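Local coordinates for protein hydroquinone dioxygenase large subunit (Pseudomonas sp., PDB 4ZXA) that probably catalyses ring cleavage of hydroquinone as the large subunit of an iron(II)-dependent, two-subunit 1,2-dioxygenase of the cupin type, at residues D259-F264 against H325-G330. Numbering follows the deposited sequence.
Sequences DRVEWF and HLYESG. With CD (cadmium ion), chain I; H8N (4-hydroxybenzonitrile), chain J.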
ATOM      1  N   ASP E 259       5.267  10.699 -20.729  1.00 22.99           N
ATOM      2  CA  ASP E 259       4.884  11.241 -22.039  1.00 22.87           C
ATOM      3  C   ASP E 259       6.074  11.816 -22.818  1.00 25.41           C
ATOM      4  O   ASP E 259       5.903  12.518 -23.822  1.00 22.71           O
ATOM      5  CB  ASP E 259       3.793  12.303 -21.894  1.00 24.55           C
ATOM      6  CG  ASP E 259       4.327  13.613 -21.357  1.00 25.84           C
ATOM      7  OD1 ASP E 259       5.422  13.617 -20.758  1.00 26.07           O
ATOM      8  OD2 ASP E 259       3.644  14.641 -21.535  1.00 29.98           O
ATOM      9  N   ARG E 260       7.273  11.536 -22.316  1.00 26.87           N
ATOM     10  CA  ARG E 260       8.525  11.866 -22.980  1.00 23.99           C
ATOM     11  C   ARG E 260       9.524  10.836 -22.484  1.00 25.87           C
ATOM     12  O   ARG E 260       9.256  10.163 -21.507  1.00 29.86           O
ATOM     13  CB  ARG E 260       8.987  13.269 -22.594  1.00 19.10           C
ATOM     14  CG  ARG E 260       9.088  13.504 -21.094  1.00 24.85           C
ATOM     15  CD  ARG E 260       9.016  14.994 -20.750  1.00 19.81           C
ATOM     16  NE  ARG E 260       7.719  15.521 -21.159  1.00 29.77           N
ATOM     17  CZ  ARG E 260       7.458  16.800 -21.420  1.00 30.71           C
ATOM     18  NH1 ARG E 260       8.416  17.713 -21.299  1.00 24.24           N
ATOM     19  NH2 ARG E 260       6.229  17.163 -21.796  1.00 26.68           N
ATOM     20  N   VAL E 261      10.660  10.696 -23.148  1.00 22.19           N
ATOM     21  CA  VAL E 261      11.706   9.817 -22.657  1.00 21.45           C
ATOM     22  C   VAL E 261      12.357  10.488 -21.438  1.00 26.99           C
ATOM     23  O   VAL E 261      12.582  11.704 -21.443  1.00 25.05           O
ATOM     24  CB  VAL E 261      12.773   9.567 -23.751  1.00 19.89           C
ATOM     25  CG1 VAL E 261      14.002   8.880 -23.161  1.00 23.08           C
ATOM     26  CG2 VAL E 261      12.203   8.738 -24.894  1.00 19.16           C
ATOM     27  N   GLU E 262      12.641   9.708 -20.396  1.00 20.93           N
ATOM     28  CA  GLU E 262      13.388  10.204 -19.241  1.00 23.27           C
ATOM     29  C   GLU E 262      14.724   9.493 -19.144  1.00 26.04           C
ATOM     30  O   GLU E 262      14.831   8.337 -19.569  1.00 26.15           O
ATOM     31  CB  GLU E 262      12.629   9.942 -17.951  1.00 18.26           C
ATOM     32  CG  GLU E 262      11.349  10.705 -17.828  1.00 24.08           C
ATOM     33  CD  GLU E 262      10.417  10.100 -16.803  1.00 26.47           C
ATOM     34  OE1 GLU E 262      10.614   8.909 -16.462  1.00 27.67           O
ATOM     35  OE2 GLU E 262       9.501  10.810 -16.339  1.00 21.91           O
ATOM     36  N   TRP E 263      15.724  10.171 -18.573  1.00 20.29           N
ATOM     37  CA  TRP E 263      17.024   9.554 -18.316  1.00 21.22           C
ATOM     38  C   TRP E 263      17.365   9.525 -16.825  1.00 23.74           C
ATOM     39  O   TRP E 263      17.289  10.539 -16.127  1.00 22.37           O
ATOM     40  CB  TRP E 263      18.129  10.248 -19.107  1.00 19.24           C
ATOM     41  CG  TRP E 263      18.009  10.052 -20.592  1.00 22.20           C
ATOM     42  CD1 TRP E 263      17.231  10.775 -21.455  1.00 26.14           C
ATOM     43  CD2 TRP E 263      18.693   9.075 -21.394  1.00 22.05           C
ATOM     44  NE1 TRP E 263      17.390  10.309 -22.747  1.00 22.35           N
ATOM     45  CE2 TRP E 263      18.279   9.266 -22.733  1.00 22.87           C
ATOM     46  CE3 TRP E 263      19.626   8.071 -21.120  1.00 20.74           C
ATOM     47  CZ2 TRP E 263      18.759   8.482 -23.779  1.00 22.97           C
ATOM     48  CZ3 TRP E 263      20.092   7.295 -22.154  1.00 18.02           C
ATOM     49  CH2 TRP E 263      19.665   7.506 -23.468  1.00 22.07           C
ATOM     50  N   PHE E 264      17.730   8.342 -16.344  1.00 24.56           N
ATOM     51  CA  PHE E 264      18.149   8.150 -14.964  1.00 20.63           C
ATOM     52  C   PHE E 264      19.637   7.744 -14.928  1.00 24.98           C
ATOM     53  O   PHE E 264      20.034   6.795 -15.606  1.00 24.22           O
ATOM     54  CB  PHE E 264      17.313   7.038 -14.319  1.00 20.24           C
ATOM     55  CG  PHE E 264      15.854   7.373 -14.125  1.00 21.50           C
ATOM     56  CD1 PHE E 264      15.396   8.679 -14.202  1.00 24.77           C
ATOM     57  CD2 PHE E 264      14.936   6.371 -13.829  1.00 26.96           C
ATOM     58  CE1 PHE E 264      14.043   8.983 -14.011  1.00 24.15           C
ATOM     59  CE2 PHE E 264      13.581   6.667 -13.631  1.00 22.75           C
ATOM     60  CZ  PHE E 264      13.138   7.979 -13.725  1.00 19.51           C
ATOM     61  N   HIS E 325       4.478  17.868 -28.805  1.00 26.42           N
ATOM     62  CA  HIS E 325       4.356  17.881 -30.267  1.00 22.89           C
ATOM     63  C   HIS E 325       5.315  16.888 -30.930  1.00 21.50           C
ATOM     64  O   HIS E 325       4.895  16.082 -31.761  1.00 19.06           O
ATOM     65  CB  HIS E 325       4.570  19.277 -30.842  1.00 21.53           C
ATOM     66  CG  HIS E 325       4.867  19.273 -32.312  1.00 27.84           C
ATOM     67  ND1 HIS E 325       3.969  18.810 -33.251  1.00 23.73           N
ATOM     68  CD2 HIS E 325       5.970  19.652 -32.999  1.00 25.10           C
ATOM     69  CE1 HIS E 325       4.509  18.911 -34.456  1.00 24.14           C
ATOM     70  NE2 HIS E 325       5.719  19.419 -34.333  1.00 23.64           N
ATOM     71  N   LEU E 326       6.592  16.921 -30.548  1.00 20.65           N
ATOM     72  CA  LEU E 326       7.571  16.008 -31.157  1.00 18.53           C
ATOM     73  C   LEU E 326       7.194  14.541 -31.018  1.00 22.38           C
ATOM     74  O   LEU E 326       7.364  13.768 -31.963  1.00 25.50           O
ATOM     75  CB  LEU E 326       8.964  16.243 -30.608  1.00 19.31           C
ATOM     76  CG  LEU E 326       9.470  17.665 -30.839  1.00 21.89           C
ATOM     77  CD1 LEU E 326      10.882  17.815 -30.342  1.00 17.88           C
ATOM     78  CD2 LEU E 326       9.376  17.978 -32.305  1.00 25.22           C
ATOM     79  N   TYR E 327       6.678  14.150 -29.848  1.00 21.41           N
ATOM     80  CA  TYR E 327       6.300  12.751 -29.619  1.00 22.46           C
ATOM     81  C   TYR E 327       5.031  12.371 -30.370  1.00 25.10           C
ATOM     82  O   TYR E 327       4.976  11.318 -30.990  1.00 29.62           O
ATOM     83  CB  TYR E 327       6.197  12.415 -28.118  1.00 23.33           C
ATOM     84  CG  TYR E 327       7.550  12.317 -27.455  1.00 20.04           C
ATOM     85  CD1 TYR E 327       8.303  11.146 -27.535  1.00 23.41           C
ATOM     86  CD2 TYR E 327       8.101  13.403 -26.797  1.00 22.55           C
ATOM     87  CE1 TYR E 327       9.572  11.055 -26.953  1.00 18.86           C
ATOM     88  CE2 TYR E 327       9.358  13.326 -26.210  1.00 21.43           C
ATOM     89  CZ  TYR E 327      10.086  12.150 -26.294  1.00 21.75           C
ATOM     90  OH  TYR E 327      11.323  12.087 -25.706  1.00 20.26           O
ATOM     91  N   GLU E 328       4.029  13.245 -30.333  1.00 22.31           N
ATOM     92  CA  GLU E 328       2.789  13.045 -31.072  1.00 24.63           C
ATOM     93  C   GLU E 328       3.005  13.000 -32.605  1.00 28.47           C
ATOM     94  O   GLU E 328       2.406  12.175 -33.298  1.00 31.69           O
ATOM     95  CB  GLU E 328       1.800  14.150 -30.682  1.00 28.27           C
ATOM     96  CG  GLU E 328       0.515  14.201 -31.500  1.00 31.64           C
ATOM     97  CD  GLU E 328      -0.533  13.211 -31.009  1.00 41.26           C
ATOM     98  OE1 GLU E 328      -0.261  12.525 -29.993  1.00 44.90           O
ATOM     99  OE2 GLU E 328      -1.623  13.119 -31.635  1.00 37.45           O
ATOM    100  N   SER E 329       3.869  13.876 -33.123  1.00 26.43           N
ATOM    101  CA  SER E 329       4.187  13.945 -34.561  1.00 24.82           C
ATOM    102  C   SER E 329       4.902  12.726 -35.094  1.00 25.03           C
ATOM    103  O   SER E 329       4.850  12.443 -36.285  1.00 29.01           O
ATOM    104  CB  SER E 329       5.142  15.098 -34.843  1.00 22.45           C
ATOM    105  OG  SER E 329       4.720  16.279 -34.222  1.00 34.85           O
ATOM    106  N   GLY E 330       5.646  12.046 -34.237  1.00 26.06           N
ATOM    107  CA  GLY E 330       6.471  10.951 -34.703  1.00 30.97           C
ATOM    108  C   GLY E 330       7.909  11.382 -34.939  1.00 32.28           C
ATOM    109  O   GLY E 330       8.726  10.592 -35.421  1.00 35.17           O
TER
HETATM  110 CD    CD I 401       8.555   8.804 -15.227  1.00 28.17          CD
HETATM  111  NAA H8N J 402       9.219   9.656 -13.153  1.00 25.61           N
HETATM  112  CAC H8N J 402       9.780   9.967 -12.206  1.00 26.08           C
HETATM  113  CAI H8N J 402      10.546  10.349 -10.984  1.00 22.33           C
HETATM  114  CAF H8N J 402      11.725   9.668 -10.706  1.00 26.14           C
HETATM  115  CAD H8N J 402      12.467   9.993  -9.574  1.00 25.04           C
HETATM  116  CAH H8N J 402      11.994  11.003  -8.752  1.00 21.20           C
HETATM  117  OAB H8N J 402      12.708  11.323  -7.628  1.00 24.40           O
HETATM  118  CAE H8N J 402      10.814  11.686  -9.027  1.00 23.16           C
HETATM  119  CAG H8N J 402      10.084  11.357 -10.158  1.00 22.78           C
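Tyr327, on the C-terminal helix 323-329, reaches across to the loop that leads into strand 262-266, part of an antiparallel sheet of what is probably a cupin fold. CG stands opposite the carbonyl carbon (chi1 -73°), which sends the ring from the helix to the loop. Its hydroxyl accepts a hydrogen bond from the backbone: Val261 N lies 3.0 Å from Tyr327 OH, and the N-H points almost straight at the oxygen (172°). Van der Waals contacts surround this bond. Arg260 CA sits over one face of the Tyr327 ring as a CH-pi contact, 3.9 Å from the centroid and offset toward the rim. Arg260 CB adds to this at Tyr327 CE2 (3.6 Å). Val261 crosses the tyrosine side chain at about a right angle, and its CG2 lies 4.1 Å from Tyr327 CE1.

Within the loop, Arg260 NE donates to Asp259 OD1 at 3.0 Å in a salt bridge, meeting the carboxylate from above its plane. Asp259 OD2 is hydrogen-bonded to Tyr95.

Glu262, the residue after Val261, binds the cadmium ion through both carboxylate oxygens, with His256, Asn258, His303 and the nitrile nitrogen of 4-hydroxybenzonitrile. A leucine in place of Tyr327 would probably leave Val261 N without its acceptor and Arg260 CA without its aromatic cover. By gripping Val261 N, Tyr327 probably helps set the backbone just before Glu262, consistent with a second-shell role.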